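Local coordinates for protein sulfate transporter 4.1, chloroplastic (Arabidopsis thaliana, PDB 7LHV) that carries sulfate across the membrane together with protons, as a secondary active symporter of the SLC26/SulP family that may help regulate sulfate assimilation, at residues F141-I149 and N397-G405; S210-I218 and G444-I452. All coordinates share one frame; numbering follows the deposited sequence.

Interaction 1: F141-I149 and N397-G405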
loop_
_atom_site.group_PDB
_atom_site.type_symbol
_atom_site.label_atom_id
_atom_site.label_comp_id
_atom_site.label_asym_id
_atom_site.label_seq_id
_atom_site.Cartn_x
_atom_site.Cartn_y
_atom_site.Cartn_z
ATOM N N PHE A 141 3.876 -7.248 -32.486
ATOM C CA PHE A 141 3.645 -6.186 -31.515
ATOM C C PHE A 141 4.483 -6.329 -30.253
ATOM O O PHE A 141 4.282 -5.566 -29.303
ATOM C CB PHE A 141 2.160 -6.121 -31.146
ATOM C CG PHE A 141 1.275 -5.698 -32.280
ATOM C CD1 PHE A 141 1.250 -4.382 -32.700
ATOM C CD2 PHE A 141 0.468 -6.617 -32.927
ATOM C CE1 PHE A 141 0.438 -3.989 -33.744
ATOM C CE2 PHE A 141 -0.346 -6.230 -33.970
ATOM C CZ PHE A 141 -0.361 -4.915 -34.380
ATOM N N GLY A 142 5.412 -7.273 -30.212
ATOM C CA GLY A 142 6.228 -7.500 -29.037
ATOM C C GLY A 142 7.588 -6.840 -29.145
ATOM O O GLY A 142 8.201 -6.812 -30.209
ATOM N N SER A 143 8.058 -6.310 -28.018
ATOM C CA SER A 143 9.358 -5.655 -27.971
ATOM C C SER A 143 10.506 -6.632 -27.775
ATOM O O SER A 143 11.603 -6.396 -28.292
ATOM C CB SER A 143 9.379 -4.613 -26.851
ATOM O OG SER A 143 8.476 -3.558 -27.124
ATOM N N SER A 144 10.283 -7.717 -27.040
ATOM C CA SER A 144 11.344 -8.684 -26.796
ATOM C C SER A 144 11.610 -9.513 -28.044
ATOM O O SER A 144 10.698 -9.821 -28.813
ATOM C CB SER A 144 10.972 -9.595 -25.630
ATOM O OG SER A 144 12.074 -10.394 -25.244
ATOM N N ARG A 145 12.876 -9.871 -28.246
ATOM C CA ARG A 145 13.279 -10.662 -29.398
ATOM C C ARG A 145 13.554 -12.121 -29.062
ATOM O O ARG A 145 13.731 -12.926 -29.982
ATOM C CB ARG A 145 14.523 -10.047 -30.053
ATOM C CG ARG A 145 14.319 -8.622 -30.526
ATOM C CD ARG A 145 15.614 -8.015 -31.030
ATOM N NE ARG A 145 15.482 -6.584 -31.272
ATOM C CZ ARG A 145 16.494 -5.780 -31.568
ATOM N NH1 ARG A 145 17.731 -6.235 -31.671
ATOM N NH2 ARG A 145 16.257 -4.486 -31.763
ATOM N N GLN A 146 13.595 -12.483 -27.781
ATOM C CA GLN A 146 13.790 -13.866 -27.377
ATOM C C GLN A 146 12.647 -14.432 -26.549
ATOM O O GLN A 146 12.646 -15.638 -26.282
ATOM C CB GLN A 146 15.094 -14.029 -26.578
ATOM C CG GLN A 146 16.382 -13.931 -27.387
ATOM C CD GLN A 146 16.656 -12.540 -27.902
ATOM O OE1 GLN A 146 16.745 -12.317 -29.108
ATOM N NE2 GLN A 146 16.797 -11.588 -26.987
ATOM N N LEU A 147 11.691 -13.611 -26.129
ATOM C CA LEU A 147 10.601 -14.100 -25.296
ATOM C C LEU A 147 9.683 -15.016 -26.091
ATOM O O LEU A 147 9.345 -14.738 -27.244
ATOM C CB LEU A 147 9.805 -12.932 -24.720
ATOM C CG LEU A 147 8.772 -13.297 -23.657
ATOM C CD1 LEU A 147 9.451 -13.577 -22.341
ATOM C CD2 LEU A 147 7.753 -12.193 -23.499
ATOM N N ALA A 148 9.274 -16.115 -25.464
ATOM C CA ALA A 148 8.367 -17.082 -26.065
ATOM C C ALA A 148 7.001 -16.964 -25.407
ATOM O O ALA A 148 6.892 -17.030 -24.179
ATOM C CB ALA A 148 8.909 -18.503 -25.924
ATOM N N ILE A 149 5.964 -16.808 -26.227
ATOM C CA ILE A 149 4.612 -16.513 -25.767
ATOM C C ILE A 149 3.754 -17.756 -25.941
ATOM O O ILE A 149 3.775 -18.390 -27.002
ATOM C CB ILE A 149 4.019 -15.316 -26.526
ATOM C CG1 ILE A 149 4.647 -14.028 -26.012
ATOM C CG2 ILE A 149 2.516 -15.260 -26.365
ATOM C CD1 ILE A 149 4.489 -13.852 -24.530
ATOM N N ASN A 397 14.867 -20.647 -26.108
ATOM C CA ASN A 397 15.096 -19.720 -27.208
ATOM C C ASN A 397 16.423 -18.987 -27.038
ATOM O O ASN A 397 17.120 -18.712 -28.021
ATOM C CB ASN A 397 13.939 -18.726 -27.288
ATOM C CG ASN A 397 13.645 -18.287 -28.699
ATOM O OD1 ASN A 397 13.921 -19.009 -29.654
ATOM N ND2 ASN A 397 13.071 -17.101 -28.842
ATOM N N ASN A 398 16.778 -18.649 -25.796
ATOM C CA ASN A 398 17.980 -17.858 -25.555
ATOM C C ASN A 398 19.248 -18.634 -25.900
ATOM O O ASN A 398 20.103 -18.129 -26.634
ATOM C CB ASN A 398 18.020 -17.377 -24.105
ATOM C CG ASN A 398 19.002 -16.247 -23.896
ATOM O OD1 ASN A 398 18.930 -15.219 -24.567
ATOM N ND2 ASN A 398 19.929 -16.430 -22.967
ATOM N N GLU A 399 19.399 -19.863 -25.390
ATOM C CA GLU A 399 20.619 -20.566 -25.789
ATOM C C GLU A 399 20.524 -21.179 -27.179
ATOM O O GLU A 399 21.521 -21.726 -27.660
ATOM C CB GLU A 399 21.074 -21.664 -24.808
ATOM C CG GLU A 399 20.223 -22.918 -24.692
ATOM C CD GLU A 399 19.092 -22.772 -23.718
ATOM O OE1 GLU A 399 18.780 -21.629 -23.355
ATOM O OE2 GLU A 399 18.522 -23.805 -23.307
ATOM N N SER A 400 19.370 -21.105 -27.835
ATOM C CA SER A 400 19.286 -21.474 -29.242
ATOM C C SER A 400 19.780 -20.368 -30.164
ATOM O O SER A 400 19.581 -20.457 -31.379
ATOM C CB SER A 400 17.847 -21.849 -29.606
ATOM O OG SER A 400 17.394 -22.928 -28.809
ATOM N N GLU A 401 20.413 -19.336 -29.602
ATOM C CA GLU A 401 20.990 -18.229 -30.366
ATOM C C GLU A 401 19.928 -17.493 -31.180
ATOM O O GLU A 401 20.187 -17.031 -32.292
ATOM C CB GLU A 401 22.125 -18.715 -31.270
ATOM C CG GLU A 401 23.334 -19.249 -30.523
ATOM C CD GLU A 401 24.059 -18.175 -29.741
ATOM O OE1 GLU A 401 24.065 -17.009 -30.189
ATOM O OE2 GLU A 401 24.626 -18.499 -28.676
ATOM N N ALA A 402 18.728 -17.374 -30.623
ATOM C CA ALA A 402 17.681 -16.601 -31.278
ATOM C C ALA A 402 18.047 -15.124 -31.262
ATOM O O ALA A 402 18.414 -14.576 -30.218
ATOM C CB ALA A 402 16.339 -16.824 -30.586
ATOM N N LYS A 403 17.938 -14.475 -32.418
ATOM C CA LYS A 403 18.365 -13.092 -32.581
ATOM C C LYS A 403 17.204 -12.117 -32.691
ATOM O O LYS A 403 17.193 -11.092 -32.003
ATOM C CB LYS A 403 19.269 -12.967 -33.815
ATOM C CG LYS A 403 20.552 -13.768 -33.714
ATOM C CD LYS A 403 21.363 -13.326 -32.510
ATOM C CE LYS A 403 22.616 -14.161 -32.343
ATOM N NZ LYS A 403 23.375 -13.768 -31.123
ATOM N N THR A 404 16.226 -12.402 -33.537
ATOM C CA THR A 404 15.094 -11.516 -33.756
ATOM C C THR A 404 13.804 -12.206 -33.322
ATOM O O THR A 404 13.812 -13.316 -32.790
ATOM C CB THR A 404 15.013 -11.090 -35.223
ATOM O OG1 THR A 404 14.708 -12.229 -36.036
ATOM C CG2 THR A 404 16.332 -10.496 -35.674
ATOM N N GLY A 405 12.687 -11.521 -33.552
ATOM C CA GLY A 405 11.383 -12.082 -33.258
ATOM C C GLY A 405 10.874 -13.072 -34.277
ATOM O O GLY A 405 9.814 -13.668 -34.065
#
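Asn397 and Gln146 are joined by a hydrogen bond: ND2 of Asn397 donates to the backbone O of Gln146 over 3.0 Å. The bond is nearly straight at the hydrogen (171°), and the acceptor lies in the plane of the Asn397 amide. On the carbonyl side the donor comes from above the plane, 47° out of it. Van der Waals packing surrounds it. CG of Gln146, set beside its own backbone N (chi1 -73°), lies 4.3 Å from CB of Ala402 and 4.0 Å from OD1 of Asn398. Next to it, CB of Arg145 rests 3.5 Å from the backbone O of Lys403. From there the Arg145 chain runs out extended, its guanidinium leading away to a cation-pi contact with Tyr361. The backbones also draw close where Arg145 passes Gly405, with CA atoms 4.5 Å apart. Thr404 turns its side chain off to Asp98, which also accepts from the backbone N of Lys403. The contact thus ties the loop between helix 125-141 and strand 149-150 to the end of helix 391-399 and the turn into helix 406-426, with helices 91-119, 330-358 and 365-381 packed around it.

Interaction 2: S210-I218 and G444-I452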
loop_
_atom_site.group_PDB
_atom_site.type_symbol
_atom_site.label_atom_id
_atom_site.label_comp_id
_atom_site.label_asym_id
_atom_site.label_seq_id
_atom_site.Cartn_x
_atom_site.Cartn_y
_atom_site.Cartn_z
ATOM N N SER A 210 8.582 -15.727 -5.260
ATOM C CA SER A 210 9.216 -17.041 -5.282
ATOM C C SER A 210 8.465 -18.036 -4.408
ATOM O O SER A 210 8.260 -19.188 -4.806
ATOM C CB SER A 210 10.671 -16.927 -4.835
ATOM O OG SER A 210 11.280 -18.203 -4.758
ATOM N N GLY A 211 8.047 -17.614 -3.214
ATOM C CA GLY A 211 7.288 -18.510 -2.354
ATOM C C GLY A 211 5.942 -18.878 -2.940
ATOM O O GLY A 211 5.530 -20.042 -2.899
ATOM N N PHE A 212 5.239 -17.892 -3.504
ATOM C CA PHE A 212 3.960 -18.170 -4.142
ATOM C C PHE A 212 4.128 -19.128 -5.314
ATOM O O PHE A 212 3.329 -20.054 -5.488
ATOM C CB PHE A 212 3.314 -16.864 -4.597
ATOM C CG PHE A 212 2.086 -17.051 -5.433
ATOM C CD1 PHE A 212 0.907 -17.489 -4.865
ATOM C CD2 PHE A 212 2.111 -16.780 -6.788
ATOM C CE1 PHE A 212 -0.223 -17.660 -5.634
ATOM C CE2 PHE A 212 0.983 -16.949 -7.562
ATOM C CZ PHE A 212 -0.185 -17.389 -6.984
ATOM N N THR A 213 5.173 -18.932 -6.117
ATOM C CA THR A 213 5.417 -19.808 -7.257
ATOM C C THR A 213 5.772 -21.222 -6.814
ATOM O O THR A 213 5.330 -22.196 -7.430
ATOM C CB THR A 213 6.520 -19.222 -8.133
ATOM O OG1 THR A 213 6.131 -17.916 -8.575
ATOM C CG2 THR A 213 6.759 -20.098 -9.345
ATOM N N SER A 214 6.573 -21.362 -5.754
ATOM C CA SER A 214 6.904 -22.694 -5.256
ATOM C C SER A 214 5.663 -23.422 -4.748
ATOM O O SER A 214 5.462 -24.612 -5.038
ATOM C CB SER A 214 7.952 -22.592 -4.151
ATOM O OG SER A 214 9.083 -21.871 -4.594
ATOM N N ALA A 215 4.821 -22.725 -3.981
ATOM C CA ALA A 215 3.589 -23.344 -3.504
ATOM C C ALA A 215 2.677 -23.716 -4.665
ATOM O O ALA A 215 2.052 -24.783 -4.658
ATOM C CB ALA A 215 2.876 -22.411 -2.533
ATOM N N SER A 216 2.590 -22.848 -5.676
ATOM C CA SER A 216 1.789 -23.160 -6.851
ATOM C C SER A 216 2.329 -24.380 -7.580
ATOM O O SER A 216 1.558 -25.195 -8.090
ATOM C CB SER A 216 1.738 -21.955 -7.788
ATOM O OG SER A 216 0.976 -20.905 -7.222
ATOM N N ALA A 217 3.654 -24.517 -7.657
ATOM C CA ALA A 217 4.241 -25.683 -8.309
ATOM C C ALA A 217 3.897 -26.964 -7.563
ATOM O O ALA A 217 3.565 -27.985 -8.182
ATOM C CB ALA A 217 5.752 -25.517 -8.418
ATOM N N ILE A 218 3.973 -26.934 -6.232
ATOM C CA ILE A 218 3.606 -28.118 -5.455
ATOM C C ILE A 218 2.131 -28.451 -5.652
ATOM O O ILE A 218 1.757 -29.621 -5.802
ATOM C CB ILE A 218 3.956 -27.921 -3.970
ATOM C CG1 ILE A 218 5.470 -27.902 -3.783
ATOM C CG2 ILE A 218 3.350 -29.026 -3.129
ATOM C CD1 ILE A 218 5.901 -27.534 -2.389
ATOM N N GLY A 444 10.932 -27.860 -11.741
ATOM C CA GLY A 444 11.915 -26.797 -11.689
ATOM C C GLY A 444 11.423 -25.498 -11.093
ATOM O O GLY A 444 12.234 -24.599 -10.853
ATOM N N LEU A 445 10.119 -25.375 -10.856
ATOM C CA LEU A 445 9.556 -24.177 -10.252
ATOM C C LEU A 445 9.587 -24.200 -8.730
ATOM O O LEU A 445 9.374 -23.154 -8.110
ATOM C CB LEU A 445 8.115 -23.972 -10.722
ATOM C CG LEU A 445 7.885 -23.798 -12.222
ATOM C CD1 LEU A 445 6.423 -23.512 -12.504
ATOM C CD2 LEU A 445 8.766 -22.693 -12.774
ATOM N N VAL A 446 9.852 -25.351 -8.113
ATOM C CA VAL A 446 9.974 -25.432 -6.660
ATOM C C VAL A 446 11.364 -24.904 -6.317
ATOM O O VAL A 446 12.349 -25.643 -6.335
ATOM C CB VAL A 446 9.763 -26.853 -6.139
ATOM C CG1 VAL A 446 9.826 -26.871 -4.624
ATOM C CG2 VAL A 446 8.432 -27.397 -6.620
ATOM N N ASP A 447 11.440 -23.615 -6.006
ATOM C CA ASP A 447 12.709 -22.899 -5.984
ATOM C C ASP A 447 13.207 -22.755 -4.545
ATOM O O ASP A 447 13.188 -21.683 -3.943
ATOM C CB ASP A 447 12.549 -21.554 -6.683
ATOM C CG ASP A 447 13.859 -20.843 -6.889
ATOM O OD1 ASP A 447 14.645 -21.275 -7.758
ATOM O OD2 ASP A 447 14.089 -19.831 -6.211
ATOM N N TYR A 448 13.658 -23.885 -3.999
ATOM C CA TYR A 448 14.204 -23.923 -2.647
ATOM C C TYR A 448 15.604 -23.331 -2.558
ATOM O O TYR A 448 16.058 -23.005 -1.453
ATOM C CB TYR A 448 14.233 -25.362 -2.128
ATOM C CG TYR A 448 15.045 -26.303 -2.987
ATOM C CD1 TYR A 448 14.496 -26.894 -4.116
ATOM C CD2 TYR A 448 16.362 -26.600 -2.671
ATOM C CE1 TYR A 448 15.234 -27.750 -4.905
ATOM C CE2 TYR A 448 17.110 -27.456 -3.453
ATOM C CZ TYR A 448 16.539 -28.028 -4.570
ATOM O OH TYR A 448 17.279 -28.882 -5.352
ATOM N N ASP A 449 16.303 -23.195 -3.687
ATOM C CA ASP A 449 17.622 -22.573 -3.667
ATOM C C ASP A 449 17.537 -21.129 -3.193
ATOM O O ASP A 449 18.384 -20.671 -2.418
ATOM C CB ASP A 449 18.262 -22.647 -5.051
ATOM C CG ASP A 449 19.167 -23.850 -5.207
ATOM O OD1 ASP A 449 19.414 -24.544 -4.199
ATOM O OD2 ASP A 449 19.634 -24.099 -6.337
ATOM N N GLU A 450 16.516 -20.398 -3.644
ATOM C CA GLU A 450 16.328 -19.039 -3.154
ATOM C C GLU A 450 15.980 -19.038 -1.675
ATOM O O GLU A 450 16.366 -18.122 -0.948
ATOM C CB GLU A 450 15.240 -18.323 -3.949
ATOM C CG GLU A 450 15.174 -16.830 -3.707
ATOM C CD GLU A 450 16.399 -16.107 -4.229
ATOM O OE1 GLU A 450 17.045 -16.624 -5.166
ATOM O OE2 GLU A 450 16.721 -15.018 -3.708
ATOM N N ALA A 451 15.245 -20.049 -1.209
ATOM C CA ALA A 451 14.952 -20.135 0.219
ATOM C C ALA A 451 16.229 -20.304 1.030
ATOM O O ALA A 451 16.409 -19.653 2.067
ATOM C CB ALA A 451 13.988 -21.287 0.490
ATOM N N ILE A 452 17.135 -21.166 0.567
ATOM C CA ILE A 452 18.411 -21.346 1.255
ATOM C C ILE A 452 19.226 -20.059 1.215
ATOM O O ILE A 452 19.836 -19.657 2.216
ATOM C CB ILE A 452 19.179 -22.529 0.643
ATOM C CG1 ILE A 452 18.448 -23.837 0.934
ATOM C CG2 ILE A 452 20.594 -22.584 1.184
ATOM C CD1 ILE A 452 19.047 -25.033 0.244
#
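Ala217, on helix 206-229, sets its methyl against Leu445 and Val446 in the turn between helices 431-443 and 448-457. All three helices belong to the membrane domain, which in SLC26 transporters has the seven-plus-seven inverted-repeat fold. This end is the close-packed one: CB of Ala217 lies 3.6 Å from CB of Leu445 and 3.7 Å from CG2 of Val446. The same Val446 methyl also meets CG1 of Ile218, at 4.1 Å, the two side chains crossing at about a right angle. One turn back along the helix, Ser214 supplies the polar link. Its OG stands beside its own backbone N (chi1 -54°), a position from which it can accept the backbone N-H of Asp447 over 3.3 Å, with an angle of 160° at the hydrogen.

Farther on the contact thins out, and Asp447 and Glu450 are only partly buried. The hydroxyl of Ser210 approaches Asp447 only to 3.6 Å, OG to OD2, and has its hydrogen bond with NE1 of Trp465 on helix 459-474. Near it Glu450 offers just its CB, while its carboxylate end leads away. The Ser214 hydroxyl that receives Asp447 also donates within its own helix, OG to the backbone O of Ser210 at 2.8 Å, and that oxygen takes the Ser214 backbone N as well, the two donors arriving from opposite faces of the carbonyl plane.

How the interactions relate
Interactions 1 and 2 lie in the same membrane domain but do not touch: their centres are 25 Å apart and their nearest atoms about 13 Å. Along the chain their segments alternate, 141-149, 210-218, 397-405, 444-452. Interaction 1 adjoins the short strand pair 149-150 and 388-389, which precede helices 153-166 and 391-399; in SLC26 relatives the equivalent half-helices frame the anion site. Interaction 2 probably belongs to the opposing gate domain. The side chain of Leu445 is about 4 Å from a bound sulfate ion, which may merely come from the sample solution and is not assigned as the transport site, and that of Thr213 about 7 Å from a bound sphingosine-1-phosphate.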